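Local coordinates for protein arginase (Trypanosoma brucei brucei, PDB 4RHJ) that is of unknown function: it has the arginase-deacetylase fold and arginase family membership but evolved without the binuclear manganese cluster of true arginases, at residues A[246-258]-A[293-307]. Numbering follows the deposited sequence.
Sequences SVLDPAFAPAVDS and LDVYRKDNVGLTAIA
Ala255 and Thr304 meet at the heart of this contact, where, in the arginase-deacetylase fold, the loop after strand 239-244 meets the start of helix 303-316 and the loop that leads into it. Ala255, the centre of an inverse gamma turn, gives its N-H to Thr304 OG1, with Ala255 N 3.0 Å from that oxygen and a bent N-H...O angle of 137°. With OG1 anti to its own carbonyl carbon (chi1 -46°), the threonine can accept this bond and also donate to Asp294, Thr304 OG1 lying 2.5 Å from Asp294 OD1 and well above the carboxylate plane. Thr304 N runs to both carboxylate oxygens through their syn lone pairs. Asp294 thereby holds the first turn of the helix and orients the hydroxyl that Ala255 uses. Packing here is tight: Ala255 CB is only 3.4 Å from Thr304 CB. Beside it the Pro254 ring lies against Val295, Leu303 and Asp294, with Pro254 CG 3.4 Å from Asp294 OD1 and 4.0 Å from Val295 CB.

Toward solvent the contact thins. The CB of exposed Asp257 points away from 293-307, and Leu293, partly exposed, lays CD1 against the backbone of Val256 and the backbone N of Asp257. Further off, the type I turn from Arg297 to Asn300 makes no contact with 246-258: Arg297 grips Asp299 side-on, while its NH1 bonds Val256 O of a second subunit, tying this region to the trimer interface. Val256 of this chain sits near Asp244, a residue seen to bind manganese although no metal is present here. Along the helix, Ala307 CB packs 3.7 Å from Phe252 O.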
loop_
_atom_site.group_PDB
_atom_site.type_symbol
_atom_site.label_atom_id
_atom_site.label_comp_id
_atom_site.label_asym_id
_atom_site.label_seq_id
_atom_site.Cartn_x
_atom_site.Cartn_y
_atom_site.Cartn_z
ATOM N N SER A 246 5.111 -3.294 13.151
ATOM C CA SER A 246 5.329 -1.867 12.952
ATOM C C SER A 246 6.342 -1.612 11.807
ATOM O O SER A 246 6.371 -0.522 11.220
ATOM C CB SER A 246 5.813 -1.219 14.243
ATOM O OG SER A 246 7.174 -1.522 14.462
ATOM N N VAL A 247 7.155 -2.617 11.481
ATOM C CA VAL A 247 8.142 -2.464 10.410
ATOM C C VAL A 247 7.488 -2.242 9.052
ATOM O O VAL A 247 8.047 -1.544 8.214
ATOM C CB VAL A 247 9.103 -3.687 10.291
ATOM C CG1 VAL A 247 8.465 -4.856 9.541
ATOM C CG2 VAL A 247 10.404 -3.287 9.557
ATOM N N LEU A 248 6.315 -2.831 8.821
ATOM C CA LEU A 248 5.635 -2.667 7.536
ATOM C C LEU A 248 5.141 -1.231 7.415
ATOM O O LEU A 248 5.404 -0.408 8.278
ATOM C CB LEU A 248 4.474 -3.663 7.400
ATOM C CG LEU A 248 4.875 -5.140 7.313
ATOM C CD1 LEU A 248 3.689 -6.081 7.345
ATOM C CD2 LEU A 248 5.654 -5.360 6.054
ATOM N N ASP A 249 4.438 -0.916 6.343
ATOM C CA ASP A 249 3.844 0.403 6.250
ATOM C C ASP A 249 2.510 0.332 7.000
ATOM O O ASP A 249 1.954 -0.757 7.159
ATOM C CB ASP A 249 3.664 0.824 4.785
ATOM C CG ASP A 249 3.517 2.323 4.616
ATOM O OD1 ASP A 249 2.361 2.777 4.502
ATOM O OD2 ASP A 249 4.544 3.045 4.606
ATOM N N PRO A 250 2.023 1.474 7.510
ATOM C CA PRO A 250 0.664 1.489 8.063
ATOM C C PRO A 250 -0.394 1.133 7.000
ATOM O O PRO A 250 -1.492 0.688 7.359
ATOM C CB PRO A 250 0.498 2.931 8.561
ATOM C CG PRO A 250 1.902 3.436 8.746
ATOM C CD PRO A 250 2.724 2.758 7.706
ATOM N N ALA A 251 -0.064 1.290 5.724
ATOM C CA ALA A 251 -0.980 0.877 4.651
ATOM C C ALA A 251 -1.211 -0.640 4.611
ATOM O O ALA A 251 -2.330 -1.100 4.311
ATOM C CB ALA A 251 -0.477 1.355 3.298
ATOM N N PHE A 252 -0.159 -1.400 4.919
ATOM C CA PHE A 252 -0.215 -2.873 4.927
ATOM C C PHE A 252 -0.495 -3.430 6.306
ATOM O O PHE A 252 -1.231 -4.411 6.436
ATOM C CB PHE A 252 1.094 -3.466 4.391
ATOM C CG PHE A 252 1.507 -2.885 3.075
ATOM C CD1 PHE A 252 2.149 -1.664 3.023
ATOM C CD2 PHE A 252 1.225 -3.532 1.900
ATOM C CE1 PHE A 252 2.524 -1.095 1.825
ATOM C CE2 PHE A 252 1.592 -2.983 0.695
ATOM C CZ PHE A 252 2.242 -1.760 0.656
ATOM N N ALA A 253 0.064 -2.795 7.335
ATOM C CA ALA A 253 -0.115 -3.254 8.714
ATOM C C ALA A 253 -0.548 -2.136 9.687
ATOM O O ALA A 253 0.190 -1.775 10.597
ATOM C CB ALA A 253 1.174 -3.913 9.211
ATOM N N PRO A 254 -1.758 -1.596 9.501
ATOM C CA PRO A 254 -2.238 -0.497 10.344
ATOM C C PRO A 254 -2.350 -0.825 11.837
ATOM O O PRO A 254 -2.368 0.100 12.648
ATOM C CB PRO A 254 -3.620 -0.199 9.758
ATOM C CG PRO A 254 -3.971 -1.373 8.967
ATOM C CD PRO A 254 -2.721 -1.937 8.453
ATOM N N ALA A 255 -2.378 -2.109 12.194
ATOM C CA ALA A 255 -2.773 -2.530 13.540
ATOM C C ALA A 255 -1.660 -2.498 14.576
ATOM O O ALA A 255 -1.415 -3.497 15.251
ATOM C CB ALA A 255 -3.365 -3.916 13.495
ATOM N N VAL A 256 -1.027 -1.336 14.721
ATOM C CA VAL A 256 0.058 -1.142 15.680
ATOM C C VAL A 256 -0.105 0.165 16.474
ATOM O O VAL A 256 -0.676 1.117 15.965
ATOM C CB VAL A 256 1.433 -1.142 14.963
ATOM C CG1 VAL A 256 1.669 -2.471 14.258
ATOM C CG2 VAL A 256 1.528 0.006 13.962
ATOM N N ASP A 257 0.425 0.196 17.703
ATOM C CA ASP A 257 0.324 1.331 18.644
ATOM C C ASP A 257 0.369 2.743 18.018
ATOM O O ASP A 257 -0.689 3.347 17.752
ATOM C CB ASP A 257 1.436 1.215 19.703
ATOM C CG ASP A 257 1.138 2.018 20.962
ATOM O OD1 ASP A 257 -0.054 2.302 21.205
ATOM O OD2 ASP A 257 2.086 2.348 21.719
ATOM N N SER A 258 1.575 3.271 17.821
ATOM C CA SER A 258 1.781 4.532 17.112
ATOM C C SER A 258 2.407 4.200 15.769
ATOM O O SER A 258 3.616 4.146 15.656
ATOM C CB SER A 258 2.683 5.508 17.892
ATOM O OG SER A 258 2.160 5.895 19.151
ATOM N N LEU A 293 -6.872 -1.986 16.572
ATOM C CA LEU A 293 -6.210 -0.888 15.862
ATOM C C LEU A 293 -6.176 -1.114 14.353
ATOM O O LEU A 293 -5.631 -0.311 13.611
ATOM C CB LEU A 293 -4.780 -0.708 16.389
ATOM C CG LEU A 293 -4.529 -0.675 17.903
ATOM C CD1 LEU A 293 -3.065 -0.551 18.164
ATOM C CD2 LEU A 293 -5.282 0.473 18.607
ATOM N N ASP A 294 -6.787 -2.207 13.907
ATOM C CA ASP A 294 -6.716 -2.625 12.514
ATOM C C ASP A 294 -7.730 -1.925 11.614
ATOM O O ASP A 294 -8.750 -1.412 12.069
ATOM C CB ASP A 294 -6.906 -4.144 12.419
ATOM C CG ASP A 294 -6.093 -4.770 11.291
ATOM O OD1 ASP A 294 -5.539 -4.038 10.449
ATOM O OD2 ASP A 294 -6.018 -6.010 11.243
ATOM N N VAL A 295 -7.442 -1.903 10.317
ATOM C CA VAL A 295 -8.424 -1.442 9.341
ATOM C C VAL A 295 -9.101 -2.709 8.853
ATOM O O VAL A 295 -8.440 -3.728 8.614
ATOM C CB VAL A 295 -7.801 -0.625 8.158
ATOM C CG1 VAL A 295 -8.773 -0.524 6.984
ATOM C CG2 VAL A 295 -7.377 0.777 8.599
ATOM N N TYR A 296 -10.418 -2.667 8.739
ATOM C CA TYR A 296 -11.157 -3.880 8.422
ATOM C C TYR A 296 -11.903 -3.793 7.104
ATOM O O TYR A 296 -12.458 -2.757 6.779
ATOM C CB TYR A 296 -12.145 -4.208 9.543
ATOM C CG TYR A 296 -11.496 -4.734 10.793
ATOM C CD1 TYR A 296 -11.422 -6.090 11.034
ATOM C CD2 TYR A 296 -10.922 -3.871 11.715
ATOM C CE1 TYR A 296 -10.821 -6.576 12.155
ATOM C CE2 TYR A 296 -10.331 -4.351 12.854
ATOM C CZ TYR A 296 -10.272 -5.700 13.064
ATOM O OH TYR A 296 -9.661 -6.183 14.191
ATOM N N ARG A 297 -11.928 -4.904 6.363
ATOM C CA ARG A 297 -12.764 -5.028 5.178
ATOM C C ARG A 297 -14.236 -4.903 5.601
ATOM O O ARG A 297 -14.533 -4.719 6.782
ATOM C CB ARG A 297 -12.527 -6.368 4.453
ATOM C CG ARG A 297 -11.079 -6.816 4.284
ATOM C CD ARG A 297 -10.911 -7.830 3.124
ATOM N NE ARG A 297 -11.763 -9.023 3.231
ATOM C CZ ARG A 297 -11.678 -10.088 2.438
ATOM N NH1 ARG A 297 -10.783 -10.135 1.461
ATOM N NH2 ARG A 297 -12.486 -11.127 2.621
ATOM N N LYS A 298 -15.159 -5.013 4.661
ATOM C CA LYS A 298 -16.579 -4.861 5.006
ATOM C C LYS A 298 -17.131 -6.151 5.653
ATOM O O LYS A 298 -18.208 -6.140 6.269
ATOM C CB LYS A 298 -17.404 -4.441 3.770
ATOM C CG LYS A 298 -18.813 -3.933 4.099
ATOM C CD LYS A 298 -19.410 -3.119 2.968
ATOM C CE LYS A 298 -19.954 -3.964 1.833
ATOM N NZ LYS A 298 -21.164 -4.771 2.182
ATOM N N ASP A 299 -16.353 -7.234 5.559
ATOM C CA ASP A 299 -16.684 -8.537 6.166
ATOM C C ASP A 299 -15.935 -8.834 7.477
ATOM O O ASP A 299 -15.991 -9.964 7.972
ATOM C CB ASP A 299 -16.424 -9.662 5.159
ATOM C CG ASP A 299 -14.953 -10.018 5.030
ATOM O OD1 ASP A 299 -14.082 -9.191 5.345
ATOM O OD2 ASP A 299 -14.664 -11.157 4.609
ATOM N N ASN A 300 -15.263 -7.812 8.027
ATOM C CA ASN A 300 -14.576 -7.820 9.339
ATOM C C ASN A 300 -13.207 -8.495 9.348
ATOM O O ASN A 300 -12.739 -8.901 10.402
ATOM C CB ASN A 300 -15.415 -8.493 10.442
ATOM C CG ASN A 300 -16.876 -8.129 10.374
ATOM O OD1 ASN A 300 -17.237 -7.053 9.891
ATOM N ND2 ASN A 300 -17.731 -9.025 10.861
ATOM N N VAL A 301 -12.554 -8.619 8.199
ATOM C CA VAL A 301 -11.183 -9.149 8.202
ATOM C C VAL A 301 -10.169 -7.986 8.313
ATOM O O VAL A 301 -10.332 -6.923 7.710
ATOM C CB VAL A 301 -10.909 -10.044 6.952
ATOM C CG1 VAL A 301 -9.464 -10.454 6.893
ATOM C CG2 VAL A 301 -11.736 -11.303 7.019
ATOM N N GLY A 302 -9.163 -8.168 9.155
ATOM C CA GLY A 302 -8.172 -7.140 9.389
ATOM C C GLY A 302 -7.078 -7.223 8.353
ATOM O O GLY A 302 -6.536 -8.299 8.085
ATOM N N LEU A 303 -6.760 -6.079 7.763
ATOM C CA LEU A 303 -5.616 -5.945 6.868
ATOM C C LEU A 303 -4.309 -6.470 7.483
ATOM O O LEU A 303 -3.486 -7.070 6.812
ATOM C CB LEU A 303 -5.445 -4.481 6.472
ATOM C CG LEU A 303 -5.972 -4.174 5.078
ATOM C CD1 LEU A 303 -7.407 -4.682 4.909
ATOM C CD2 LEU A 303 -5.865 -2.694 4.806
ATOM N N THR A 304 -4.124 -6.230 8.774
ATOM C CA THR A 304 -2.896 -6.635 9.446
ATOM C C THR A 304 -2.861 -8.127 9.676
ATOM O O THR A 304 -1.792 -8.739 9.692
ATOM C CB THR A 304 -2.748 -5.935 10.771
ATOM O OG1 THR A 304 -3.044 -4.546 10.584
ATOM C CG2 THR A 304 -1.326 -6.120 11.333
ATOM N N ALA A 305 -4.039 -8.707 9.865
ATOM C CA ALA A 305 -4.142 -10.155 10.026
ATOM C C ALA A 305 -3.723 -10.848 8.722
ATOM O O ALA A 305 -2.950 -11.809 8.732
ATOM C CB ALA A 305 -5.532 -10.548 10.407
ATOM N N ILE A 306 -4.242 -10.332 7.610
ATOM C CA ILE A 306 -3.909 -10.844 6.288
ATOM C C ILE A 306 -2.398 -10.783 6.095
ATOM O O ILE A 306 -1.752 -11.787 5.803
ATOM C CB ILE A 306 -4.653 -10.046 5.166
ATOM C CG1 ILE A 306 -6.154 -10.347 5.186
ATOM C CG2 ILE A 306 -4.106 -10.365 3.789
ATOM C CD1 ILE A 306 -7.000 -9.378 4.365
ATOM N N ALA A 307 -1.843 -9.601 6.304
ATOM C CA ALA A 307 -0.417 -9.361 6.135
ATOM C C ALA A 307 0.420 -10.261 7.023
ATOM O O ALA A 307 1.357 -10.901 6.576
ATOM C CB ALA A 307 -0.106 -7.908 6.431
#